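Local coordinates for protein tyrosinase (Burkholderia thailandensis, PDB 5ZRE) that uses a two-copper site to oxidise phenols, probably hydroxylating monophenols to o-diphenols and oxidising these to o-quinones, at residues 12-17 with 128-133; 426-431 with 485-490; 441-446 with 462-467. All coordinates share one frame; numbering follows the deposited sequence.

Contact 1 (12-17 with 128-133); sequences RSVRDL and GIPSIL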
loop_
_atom_site.group_PDB
_atom_site.type_symbol
_atom_site.label_atom_id
_atom_site.label_comp_id
_atom_site.label_asym_id
_atom_site.label_seq_id
_atom_site.Cartn_x
_atom_site.Cartn_y
_atom_site.Cartn_z
ATOM N N ARG A 12 8.851 -11.256 13.064
ATOM C CA ARG A 12 8.659 -10.285 14.143
ATOM C C ARG A 12 8.592 -8.884 13.512
ATOM O O ARG A 12 9.088 -8.679 12.396
ATOM C CB ARG A 12 9.805 -10.395 15.166
ATOM C CG ARG A 12 9.774 -11.584 16.125
ATOM C CD ARG A 12 8.720 -11.479 17.234
ATOM N NE ARG A 12 9.126 -11.976 18.554
ATOM C CZ ARG A 12 8.974 -13.236 19.019
ATOM N NH1 ARG A 12 8.096 -14.072 18.491
ATOM N NH2 ARG A 12 9.722 -13.664 20.027
ATOM N N SER A 13 7.948 -7.949 14.210
ATOM C CA SER A 13 7.998 -6.509 13.966
ATOM C C SER A 13 9.454 -6.003 13.902
ATOM O O SER A 13 10.289 -6.467 14.648
ATOM C CB SER A 13 7.238 -5.781 15.059
ATOM O OG SER A 13 7.407 -4.367 14.943
ATOM N N VAL A 14 9.764 -5.030 13.040
ATOM C CA VAL A 14 11.144 -4.521 12.889
ATOM C C VAL A 14 11.539 -3.688 14.106
ATOM O O VAL A 14 12.730 -3.605 14.406
ATOM C CB VAL A 14 11.351 -3.666 11.620
ATOM C CG1 VAL A 14 11.107 -4.455 10.358
ATOM C CG2 VAL A 14 10.521 -2.392 11.641
ATOM N N ARG A 15 10.568 -3.017 14.729
ATOM C CA ARG A 15 10.826 -2.226 15.938
ATOM C C ARG A 15 11.193 -3.218 17.049
ATOM O O ARG A 15 11.952 -2.871 17.892
ATOM C CB ARG A 15 9.643 -1.292 16.250
ATOM C CG ARG A 15 9.792 -0.369 17.461
ATOM C CD ARG A 15 10.388 1.018 17.217
ATOM N NE ARG A 15 11.703 0.974 16.568
ATOM C CZ ARG A 15 12.287 1.986 15.926
ATOM N NH1 ARG A 15 13.267 1.747 15.068
ATOM N NH2 ARG A 15 11.887 3.228 16.134
ATOM N N ASP A 16 10.733 -4.475 16.998
ATOM C CA ASP A 16 11.246 -5.541 17.911
ATOM C C ASP A 16 12.717 -5.812 17.730
ATOM O O ASP A 16 13.442 -5.830 18.729
ATOM C CB ASP A 16 10.459 -6.864 17.853
ATOM C CG ASP A 16 9.414 -6.978 18.978
ATOM O OD1 ASP A 16 9.852 -7.140 20.164
ATOM O OD2 ASP A 16 8.176 -6.904 18.691
ATOM N N LEU A 17 13.181 -5.983 16.486
ATOM C CA LEU A 17 14.630 -6.213 16.234
ATOM C C LEU A 17 15.451 -4.981 16.659
ATOM O O LEU A 17 16.626 -5.103 16.980
ATOM C CB LEU A 17 14.866 -6.504 14.750
ATOM C CG LEU A 17 14.069 -7.649 14.124
ATOM C CD1 LEU A 17 14.731 -8.100 12.828
ATOM C CD2 LEU A 17 13.926 -8.829 15.075
ATOM N N GLY A 128 5.798 7.362 13.104
ATOM C CA GLY A 128 5.973 6.941 11.724
ATOM C C GLY A 128 6.950 5.784 11.608
ATOM O O GLY A 128 6.928 4.860 12.431
ATOM N N ILE A 129 7.829 5.870 10.614
ATOM C CA ILE A 129 8.542 4.712 10.083
ATOM C C ILE A 129 9.725 4.365 10.994
ATOM O O ILE A 129 10.536 5.227 11.337
ATOM C CB ILE A 129 9.029 4.990 8.648
ATOM C CG1 ILE A 129 7.859 5.337 7.717
ATOM C CG2 ILE A 129 9.866 3.831 8.107
ATOM C CD1 ILE A 129 8.279 5.764 6.305
ATOM N N PRO A 130 9.855 3.088 11.349
ATOM C CA PRO A 130 11.012 2.662 12.126
ATOM C C PRO A 130 12.346 3.053 11.465
ATOM O O PRO A 130 12.598 2.735 10.286
ATOM C CB PRO A 130 10.831 1.142 12.211
ATOM C CG PRO A 130 9.359 1.016 12.356
ATOM C CD PRO A 130 8.868 2.001 11.316
ATOM N N SER A 131 13.197 3.703 12.243
ATOM C CA SER A 131 14.305 4.457 11.704
ATOM C C SER A 131 15.306 3.539 10.992
ATOM O O SER A 131 16.022 3.989 10.145
ATOM C CB SER A 131 14.975 5.278 12.793
ATOM O OG SER A 131 15.309 4.464 13.912
ATOM N N ILE A 132 15.341 2.276 11.321
ATOM C CA ILE A 132 16.208 1.317 10.608
ATOM C C ILE A 132 15.808 1.271 9.122
ATOM O O ILE A 132 16.627 0.906 8.253
ATOM C CB ILE A 132 16.142 -0.089 11.264
ATOM C CG1 ILE A 132 17.003 -1.143 10.566
ATOM C CG2 ILE A 132 14.707 -0.582 11.353
ATOM C CD1 ILE A 132 18.479 -0.809 10.461
ATOM N N LEU A 133 14.557 1.590 8.809
ATOM C CA LEU A 133 14.182 1.561 7.411
ATOM C C LEU A 133 14.548 2.883 6.737
ATOM O O LEU A 133 14.491 2.944 5.515
ATOM C CB LEU A 133 12.684 1.295 7.269
ATOM C CG LEU A 133 12.161 0.044 7.965
ATOM C CD1 LEU A 133 10.645 0.012 7.874
ATOM C CD2 LEU A 133 12.771 -1.206 7.368
#

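Contact 2 (426-431 with 485-490); sequences KLTVTG and VAHFPL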
loop_
_atom_site.group_PDB
_atom_site.type_symbol
_atom_site.label_atom_id
_atom_site.label_comp_id
_atom_site.label_asym_id
_atom_site.label_seq_id
_atom_site.Cartn_x
_atom_site.Cartn_y
_atom_site.Cartn_z
ATOM N N LYS A 426 -25.079 5.907 2.779
ATOM C CA LYS A 426 -23.855 5.644 2.034
ATOM C C LYS A 426 -23.911 6.377 0.671
ATOM O O LYS A 426 -24.951 6.393 0.029
ATOM C CB LYS A 426 -23.764 4.116 1.982
ATOM C CG LYS A 426 -22.716 3.536 1.045
ATOM C CD LYS A 426 -23.228 2.355 0.260
ATOM C CE LYS A 426 -23.758 1.255 1.152
ATOM N NZ LYS A 426 -23.554 -0.084 0.549
ATOM N N LEU A 427 -22.811 7.020 0.233
ATOM C CA LEU A 427 -22.757 7.754 -1.070
ATOM C C LEU A 427 -21.951 6.939 -2.089
ATOM O O LEU A 427 -20.852 6.472 -1.812
ATOM C CB LEU A 427 -22.134 9.137 -0.862
ATOM C CG LEU A 427 -21.841 9.952 -2.126
ATOM C CD1 LEU A 427 -23.037 10.778 -2.563
ATOM C CD2 LEU A 427 -20.667 10.884 -1.891
ATOM N N THR A 428 -22.537 6.741 -3.253
ATOM C CA THR A 428 -21.911 5.977 -4.298
ATOM C C THR A 428 -21.535 6.980 -5.374
ATOM O O THR A 428 -22.259 7.952 -5.556
ATOM C CB THR A 428 -22.817 4.839 -4.787
ATOM O OG1 THR A 428 -22.733 3.738 -3.869
ATOM C CG2 THR A 428 -22.458 4.361 -6.173
ATOM N N VAL A 429 -20.368 6.793 -5.986
ATOM C CA VAL A 429 -19.874 7.704 -7.008
ATOM C C VAL A 429 -19.508 6.910 -8.262
ATOM O O VAL A 429 -18.747 5.931 -8.214
ATOM C CB VAL A 429 -18.658 8.494 -6.517
ATOM C CG1 VAL A 429 -18.224 9.509 -7.561
ATOM C CG2 VAL A 429 -18.931 9.169 -5.191
ATOM N N THR A 430 -19.999 7.391 -9.386
ATOM C CA THR A 430 -19.903 6.654 -10.635
ATOM C C THR A 430 -19.651 7.639 -11.784
ATOM O O THR A 430 -19.579 8.834 -11.575
ATOM C CB THR A 430 -21.166 5.800 -10.823
ATOM O OG1 THR A 430 -22.319 6.648 -10.799
ATOM C CG2 THR A 430 -21.302 4.741 -9.749
ATOM N N GLY A 431 -19.518 7.104 -12.992
ATOM C CA GLY A 431 -19.173 7.888 -14.176
ATOM C C GLY A 431 -17.756 8.445 -14.094
ATOM O O GLY A 431 -17.534 9.574 -14.452
ATOM N N VAL A 485 -15.890 2.814 -9.570
ATOM C CA VAL A 485 -17.029 3.023 -8.706
ATOM C C VAL A 485 -16.538 3.217 -7.274
ATOM O O VAL A 485 -16.031 2.277 -6.685
ATOM C CB VAL A 485 -17.965 1.810 -8.769
ATOM C CG1 VAL A 485 -19.090 1.925 -7.747
ATOM C CG2 VAL A 485 -18.498 1.587 -10.178
ATOM N N ALA A 486 -16.697 4.413 -6.713
ATOM C CA ALA A 486 -16.274 4.641 -5.324
ATOM C C ALA A 486 -17.512 4.688 -4.422
ATOM O O ALA A 486 -18.594 5.088 -4.855
ATOM C CB ALA A 486 -15.477 5.922 -5.228
ATOM N N HIS A 487 -17.320 4.296 -3.173
ATOM C CA HIS A 487 -18.345 4.333 -2.136
ATOM C C HIS A 487 -17.792 5.074 -0.926
ATOM O O HIS A 487 -16.672 4.845 -0.560
ATOM C CB HIS A 487 -18.754 2.927 -1.685
ATOM C CG HIS A 487 -19.329 2.094 -2.776
ATOM N ND1 HIS A 487 -20.689 2.079 -3.051
ATOM C CD2 HIS A 487 -18.748 1.254 -3.657
ATOM C CE1 HIS A 487 -20.920 1.251 -4.054
ATOM N NE2 HIS A 487 -19.744 0.738 -4.445
ATOM N N PHE A 488 -18.594 5.938 -0.323
ATOM C CA PHE A 488 -18.202 6.624 0.884
ATOM C C PHE A 488 -19.342 6.539 1.885
ATOM O O PHE A 488 -20.498 6.707 1.502
ATOM C CB PHE A 488 -17.886 8.089 0.593
ATOM C CG PHE A 488 -16.848 8.302 -0.475
ATOM C CD1 PHE A 488 -17.206 8.377 -1.811
ATOM C CD2 PHE A 488 -15.512 8.424 -0.146
ATOM C CE1 PHE A 488 -16.247 8.580 -2.794
ATOM C CE2 PHE A 488 -14.549 8.617 -1.127
ATOM C CZ PHE A 488 -14.918 8.696 -2.449
ATOM N N PRO A 489 -19.018 6.308 3.156
ATOM C CA PRO A 489 -20.063 6.416 4.194
ATOM C C PRO A 489 -20.440 7.889 4.379
ATOM O O PRO A 489 -19.594 8.769 4.081
ATOM C CB PRO A 489 -19.411 5.872 5.474
ATOM C CG PRO A 489 -17.908 6.111 5.263
ATOM C CD PRO A 489 -17.685 6.102 3.756
ATOM N N LEU A 490 -21.669 8.156 4.851
ATOM C CA LEU A 490 -22.076 9.538 5.205
ATOM C C LEU A 490 -22.126 9.683 6.731
ATOM O O LEU A 490 -22.788 10.562 7.252
ATOM C CB LEU A 490 -23.430 9.859 4.571
ATOM C CG LEU A 490 -23.453 9.885 3.047
ATOM C CD1 LEU A 490 -24.862 9.749 2.496
ATOM C CD2 LEU A 490 -22.813 11.153 2.525
#

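Contact 3 (441-446 with 462-467); sequences FIMKAY and GHKSIL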
loop_
_atom_site.group_PDB
_atom_site.type_symbol
_atom_site.label_atom_id
_atom_site.label_comp_id
_atom_site.label_asym_id
_atom_site.label_seq_id
_atom_site.Cartn_x
_atom_site.Cartn_y
_atom_site.Cartn_z
ATOM N N PHE A 441 -3.780 8.060 -8.178
ATOM C CA PHE A 441 -4.570 9.239 -7.793
ATOM C C PHE A 441 -5.503 8.908 -6.620
ATOM O O PHE A 441 -5.767 7.732 -6.333
ATOM C CB PHE A 441 -5.326 9.795 -9.010
ATOM C CG PHE A 441 -6.418 8.913 -9.543
ATOM C CD1 PHE A 441 -6.153 7.961 -10.522
ATOM C CD2 PHE A 441 -7.722 9.046 -9.079
ATOM C CE1 PHE A 441 -7.170 7.142 -10.998
ATOM C CE2 PHE A 441 -8.742 8.239 -9.566
ATOM C CZ PHE A 441 -8.455 7.265 -10.498
ATOM N N ILE A 442 -5.940 9.980 -5.944
ATOM C CA ILE A 442 -6.787 9.945 -4.731
ATOM C C ILE A 442 -8.098 10.675 -5.047
ATOM O O ILE A 442 -8.095 11.794 -5.552
ATOM C CB ILE A 442 -6.062 10.583 -3.516
ATOM C CG1 ILE A 442 -4.740 9.887 -3.192
ATOM C CG2 ILE A 442 -6.930 10.620 -2.260
ATOM C CD1 ILE A 442 -3.790 10.743 -2.374
ATOM N N MET A 443 -9.215 10.022 -4.769
ATOM C CA MET A 443 -10.536 10.636 -4.822
ATOM C C MET A 443 -10.893 11.078 -3.413
ATOM O O MET A 443 -10.971 10.215 -2.552
ATOM C CB MET A 443 -11.601 9.632 -5.252
ATOM C CG MET A 443 -12.188 9.898 -6.605
ATOM S SD MET A 443 -13.099 8.462 -7.217
ATOM C CE MET A 443 -11.760 7.583 -8.010
ATOM N N LYS A 444 -11.086 12.375 -3.167
ATOM C CA LYS A 444 -11.575 12.808 -1.854
ATOM C C LYS A 444 -13.001 13.314 -2.010
ATOM O O LYS A 444 -13.235 14.146 -2.867
ATOM C CB LYS A 444 -10.698 13.905 -1.254
ATOM C CG LYS A 444 -9.391 13.419 -0.653
ATOM C CD LYS A 444 -8.600 14.511 0.019
ATOM C CE LYS A 444 -8.471 14.304 1.512
ATOM N NZ LYS A 444 -7.327 15.058 2.079
ATOM N N ALA A 445 -13.912 12.834 -1.161
ATOM C CA ALA A 445 -15.335 13.180 -1.273
ATOM C C ALA A 445 -15.729 14.151 -0.167
ATOM O O ALA A 445 -15.181 14.123 0.932
ATOM C CB ALA A 445 -16.198 11.933 -1.219
ATOM N N TYR A 446 -16.737 14.967 -0.476
ATOM C CA TYR A 446 -17.202 16.022 0.416
ATOM C C TYR A 446 -18.691 16.294 0.223
ATOM O O TYR A 446 -19.194 16.260 -0.900
ATOM C CB TYR A 446 -16.507 17.342 0.101
ATOM C CG TYR A 446 -15.034 17.356 0.373
ATOM C CD1 TYR A 446 -14.531 17.731 1.611
ATOM C CD2 TYR A 446 -14.136 17.046 -0.630
ATOM C CE1 TYR A 446 -13.166 17.780 1.847
ATOM C CE2 TYR A 446 -12.770 17.056 -0.399
ATOM C CZ TYR A 446 -12.277 17.427 0.839
ATOM O OH TYR A 446 -10.924 17.444 1.029
ATOM N N GLY A 462 -14.317 11.169 3.218
ATOM C CA GLY A 462 -13.233 10.171 3.152
ATOM C C GLY A 462 -12.560 10.142 1.786
ATOM O O GLY A 462 -12.813 11.004 0.894
ATOM N N HIS A 463 -11.722 9.122 1.618
ATOM C CA HIS A 463 -10.811 9.054 0.506
ATOM C C HIS A 463 -10.791 7.648 -0.123
ATOM O O HIS A 463 -11.133 6.626 0.487
ATOM C CB HIS A 463 -9.417 9.464 0.988
ATOM C CG HIS A 463 -8.689 8.395 1.730
ATOM N ND1 HIS A 463 -8.756 8.267 3.101
ATOM C CD2 HIS A 463 -7.895 7.388 1.300
ATOM C CE1 HIS A 463 -8.030 7.226 3.480
ATOM N NE2 HIS A 463 -7.489 6.669 2.399
ATOM N N LYS A 464 -10.329 7.590 -1.354
ATOM C CA LYS A 464 -10.111 6.321 -2.005
ATOM C C LYS A 464 -8.811 6.419 -2.804
ATOM O O LYS A 464 -8.732 7.287 -3.670
ATOM C CB LYS A 464 -11.302 5.974 -2.898
ATOM C CG LYS A 464 -11.175 4.658 -3.654
ATOM C CD LYS A 464 -12.186 4.543 -4.806
ATOM C CE LYS A 464 -12.049 3.321 -5.694
ATOM N NZ LYS A 464 -12.274 2.074 -4.931
ATOM N N SER A 465 -7.821 5.573 -2.511
ATOM C CA SER A 465 -6.572 5.595 -3.262
ATOM C C SER A 465 -6.594 4.559 -4.387
ATOM O O SER A 465 -6.741 3.390 -4.134
ATOM C CB SER A 465 -5.415 5.372 -2.377
ATOM O OG SER A 465 -5.329 6.424 -1.425
ATOM N N ILE A 466 -6.419 5.014 -5.624
ATOM C CA ILE A 466 -6.186 4.116 -6.740
ATOM C C ILE A 466 -4.679 4.066 -7.009
ATOM O O ILE A 466 -4.076 5.026 -7.453
ATOM C CB ILE A 466 -6.986 4.556 -7.978
ATOM C CG1 ILE A 466 -8.496 4.420 -7.752
ATOM C CG2 ILE A 466 -6.552 3.756 -9.197
ATOM C CD1 ILE A 466 -9.109 5.516 -6.899
ATOM N N LEU A 467 -4.077 2.948 -6.672
ATOM C CA LEU A 467 -2.678 2.645 -7.000
ATOM C C LEU A 467 -2.626 2.207 -8.455
ATOM O O LEU A 467 -3.259 1.253 -8.800
ATOM C CB LEU A 467 -2.153 1.525 -6.098
ATOM C CG LEU A 467 -0.741 1.044 -6.435
ATOM C CD1 LEU A 467 0.288 2.137 -6.136
ATOM C CD2 LEU A 467 -0.418 -0.260 -5.705
#

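Contact 1 (12-17 with 128-133)
R15 reaches P130 and S131 because CG lies anti to the backbone N (chi1 -178°) and the chain then turns sharply at chi2 (91°), bringing the guanidinium back over the proline; V14 meets the same residue with CG2, which a chi1 of -62° places between the backbone N and the carbonyl carbon. P130 is therefore touched by both helix residues. On one side V14 CG2 presses on the ring at 3.6 Å from P130 CB and 3.7 Å from P130 CG, the two side chains crossing at about a right angle. From the other residue comes a flat group: P130 CB sits beneath one face of the R15 guanidinium, near its rim and 3.8 Å from R15 NH1. The same nitrogen continues to S131, standing 3.4 Å from S131 N and 3.6 Å from S131 OG. Since R15 NH1 and S131 N are both donors, their closeness is packing and not bonding. More weakly, V14 CG2 also approaches L133 CD1, at 4.5 Å.

S13 stands at the N-cap of helix 14-21 and its OG accepts a weak capping bond from R15 N, while L133 N bonds to P130 O and closes a turn beginning at the proline. Beyond the pair, V14 and L133 both rest on F318 of helix 315-334, which also carries the copper ligand H320.

The geometry thus describes an apolar contact of V14 with P130 and L133, flanked by a charged group that packs without bonding. The guanidinium lies over P130 and NH1 passes beside S131, yet R15 finds no bonded acceptor in 128-133; its cation-pi partner is Y123, outside the pair, consistent with a charge stabilised from there.

Contact 2 (426-431 with 485-490)
The pairing of 426-431 with 485-490 is part of a three-stranded antiparallel sheet in which strand 426-433 is central, between 483-489 and 531-534. The strand directions differ by 161°, and four backbone bonds fix the register. L427 and F488 form one hydrogen-bonded pair: L427 N donates to F488 O at 2.7 Å, and F488 N returns a bond to L427 O at 2.8 Å. V429 and A486 repeat the pattern, with V429 N to A486 O at 2.7 Å and A486 N to V429 O at 3.0 Å.

Between them lies the non-hydrogen-bonded pair T428 and H487, whose side chains run alongside each other in the same direction. With its CG anti to the carbonyl carbon (chi1 -61°), H487 turns ND1 to within 2.8 Å of T428 OG1. The other ring nitrogen, NE2, is hydrogen-bonded to S260 O. K426, on the same face as T428 and H487, passes its CD near the imidazole at an oblique angle and carries NZ onward to the carbonyl oxygens of N263, N266 and G268. Three carbonyls thus grip one ammonium group and tie this face to the end of helix 256-263 and the loop after it.

The other face, with L427, V429, A486 and F488, is apolar. V429 CG2 meets the edge of the F488 ring, in its plane, at 3.6 Å from F488 CE1. Just past the strand end, L490 still bonds by its backbone to K425 and points its side chain at L427, CD2 lying 4.0 Å from L427 CB.

These buried residues face a second sheet: A486 rests on M443 and K464, F488 on A445, and L427 with L490 on L461 and F503. A mixed face bound to helix 256-263 and its loop, and an apolar face set against another sheet, fit a beta-sandwich layer.

Contact 3 (441-446 with 462-467)
F441, M443 and their partners I466 and K464 form successive antiparallel hydrogen-bonded pairs, the two strands running at 162° to each other. F441 N donates to I466 O at 3.1 Å and F441 O accepts from I466 N at 2.9 Å; M443 and K464 exchange two bonds in the same manner, each of 3.0 Å.

On the face of F441, M443 and I466 the packing centres on I466. A chi1 of 68° sets the F441 ring between its own backbone N and carbonyl carbon, so that it lies over I466 in a CH-pi contact: I466 CB is 4.1 Å from the ring centroid and only 18° off the normal. Farther out, I466 CD1 is gripped by two apolar partners, F441 CE2 at 3.8 Å and M443 CE at 3.5 Å, the methionine crossing the isoleucine obliquely.

The reverse face is more polar. I442 CG1 lies 3.9 Å from S465 OG, and the serine hydroxyl and H463 NE2 divide between them the carboxylate of D279, of helix 274-284, between copper ligands H277 and H281, binding OD1 and OD2 respectively. Held at both oxygens, that carboxylate is probably fixed in rotation. H463 also meets Y289 and W219 edge-to-face, while K444 NZ bonds to Y289 O and K444 makes a cation-pi contact with the Y289 ring.

The hairpin of strands 441-450 and 456-466, with 502-508 as third strand, thus lies between two layers. Strand 483-489 covers the side of M443 and K464; helix 274-284 adjoins I442 and S465, the side chain of H281 lying about 7 Å from that of S465.

Along the chain contact 1 closes before the others open, and contact 3 is nested inside the loop closed by contact 2. Contacts 2 and 3 have centres 11 Å apart and belong to separate three-stranded sheets that touch face to face, with F488 CE2 at 3.6 Å from G462 O. Contact 1 lies on the other side of the chain's centre, its centre 36 Å from that of contact 2 and 28 Å from that of contact 3. Contact 1 fastens the N-terminal helix 14-21 onto the central domain, while contacts 2 and 3 form the C-terminal sheets, of which that of contact 3 is nearer the copper-bearing helices than that of contact 2.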